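Local coordinates for Lmo0135 protein (Listeria monocytogenes EGD-e, PDB 5ISU) that probably serves as the extracellular substrate-binding component of an ABC transporter, with peptides as its likely cargo, at residues K427-D430 against A431-K435. Residues are numbered along the deposited sequence; the frame is centred on the assembly and turned at random.
Sequences KDLD and ALWEK
Leu429 and Trp433 stand one turn apart on the first two turns of the alpha-helix 427-438, their side chains side by side and pointing the same way, both packing on helix 442-458. Leu429 CG, anti to the backbone N (chi1 -179°), points outward from the helix, and the indole of Trp433 leans back toward the helix start to meet it with its pyrrole part: CG lies 4.0 Å from CD1 of Trp433, and CD2 approaches NE1. Ile452 of helix 442-458 touches both residues, and Lys410 and Tyr413 of a preceding loop add to the surroundings of the indole, so this buried pair joins the helix to its neighbour in the solute-binding fold. On the next flank Leu429 CD1 meets Leu432 CD1 more loosely, at 4.3 Å.

The backbone bonds follow the i to i+4 pattern of an alpha-helix. Trp433 N reaches Leu429 O at 3.1 Å, and Glu434 N bonds to Asp430 O at 3.1 Å. Nearer the start, Ala431 N is shared between Lys427 O and, weakly, Asp428 O, which also takes a weak bond from Leu432 N.

Asp430 approaches the indole with OD1, 4.1 Å from CD1 of Trp433. Its carboxylate is turned 61° from the indole plane, and OD2 accepts the backbone N-H of Ser415, tying the helix to the loop before it. Asp430 CA sits at the indole edge, in its plane. Trp433 NE1 is buried and has no hydrogen-bond partner in the model; Leu429 CG lies 3.9 Å from that nitrogen.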
# COMPACT_ATOMS: atom_id res chain seq x y z
N LYS A 427 -23.68 -4.16 -12.36
CA LYS A 427 -23.60 -3.06 -13.35
C LYS A 427 -23.92 -1.67 -12.80
O LYS A 427 -23.25 -0.71 -13.15
CB LYS A 427 -24.50 -3.32 -14.57
CG LYS A 427 -23.90 -4.18 -15.68
CD LYS A 427 -24.83 -4.13 -16.90
CE LYS A 427 -24.24 -4.75 -18.16
NZ LYS A 427 -23.97 -6.21 -18.02
N ASP A 428 -24.96 -1.56 -12.00
CA ASP A 428 -25.33 -0.26 -11.41
C ASP A 428 -24.20 0.29 -10.56
O ASP A 428 -23.88 1.46 -10.66
CB ASP A 428 -26.60 -0.36 -10.57
CG ASP A 428 -27.87 -0.50 -11.42
OD1 ASP A 428 -27.78 -0.52 -12.66
OD2 ASP A 428 -28.97 -0.58 -10.82
N LEU A 429 -23.59 -0.56 -9.74
CA LEU A 429 -22.49 -0.11 -8.88
C LEU A 429 -21.31 0.31 -9.73
O LEU A 429 -20.63 1.27 -9.41
CB LEU A 429 -22.06 -1.20 -7.91
CG LEU A 429 -20.92 -0.80 -6.96
CD1 LEU A 429 -21.37 0.34 -6.06
CD2 LEU A 429 -20.48 -1.99 -6.13
N ASP A 430 -21.06 -0.44 -10.81
CA ASP A 430 -19.97 -0.12 -11.72
C ASP A 430 -20.17 1.26 -12.38
O ASP A 430 -19.19 1.96 -12.64
CB ASP A 430 -19.76 -1.24 -12.77
CG ASP A 430 -19.19 -2.55 -12.14
OD1 ASP A 430 -19.06 -2.65 -10.89
OD2 ASP A 430 -18.87 -3.49 -12.91
N ALA A 431 -21.42 1.65 -12.61
CA ALA A 431 -21.73 2.98 -13.19
C ALA A 431 -21.37 4.09 -12.20
O ALA A 431 -20.91 5.16 -12.60
CB ALA A 431 -23.21 3.09 -13.59
N LEU A 432 -21.57 3.82 -10.90
CA LEU A 432 -21.18 4.75 -9.84
C LEU A 432 -19.65 4.91 -9.79
O LEU A 432 -19.14 6.03 -9.68
CB LEU A 432 -21.70 4.31 -8.46
CG LEU A 432 -23.18 4.61 -8.14
CD1 LEU A 432 -23.62 3.86 -6.89
CD2 LEU A 432 -23.41 6.12 -7.99
N TRP A 433 -18.92 3.79 -9.86
CA TRP A 433 -17.46 3.84 -9.87
C TRP A 433 -17.00 4.77 -10.98
O TRP A 433 -16.24 5.70 -10.72
CB TRP A 433 -16.81 2.47 -10.08
CG TRP A 433 -16.76 1.54 -8.86
CD1 TRP A 433 -17.49 0.39 -8.66
CD2 TRP A 433 -15.91 1.67 -7.71
NE1 TRP A 433 -17.13 -0.19 -7.48
CE2 TRP A 433 -16.17 0.57 -6.87
CE3 TRP A 433 -14.93 2.59 -7.32
CZ2 TRP A 433 -15.50 0.39 -5.64
CZ3 TRP A 433 -14.28 2.41 -6.11
CH2 TRP A 433 -14.56 1.31 -5.29
N GLU A 434 -17.49 4.55 -12.20
CA GLU A 434 -17.10 5.39 -13.35
C GLU A 434 -17.55 6.84 -13.21
O GLU A 434 -16.81 7.75 -13.58
CB GLU A 434 -17.55 4.79 -14.68
CG GLU A 434 -16.76 3.52 -15.02
CD GLU A 434 -16.85 3.13 -16.49
OE1 GLU A 434 -17.82 3.54 -17.18
OE2 GLU A 434 -15.94 2.41 -16.96
N LYS A 435 -18.72 7.05 -12.64
CA LYS A 435 -19.24 8.38 -12.39
C LYS A 435 -18.34 9.12 -11.39
O LYS A 435 -18.06 10.30 -11.56
CB LYS A 435 -20.68 8.29 -11.87
CG LYS A 435 -21.44 9.60 -11.70
CD LYS A 435 -22.82 9.30 -11.10
CE LYS A 435 -23.58 10.53 -10.64
NZ LYS A 435 -24.01 11.41 -11.76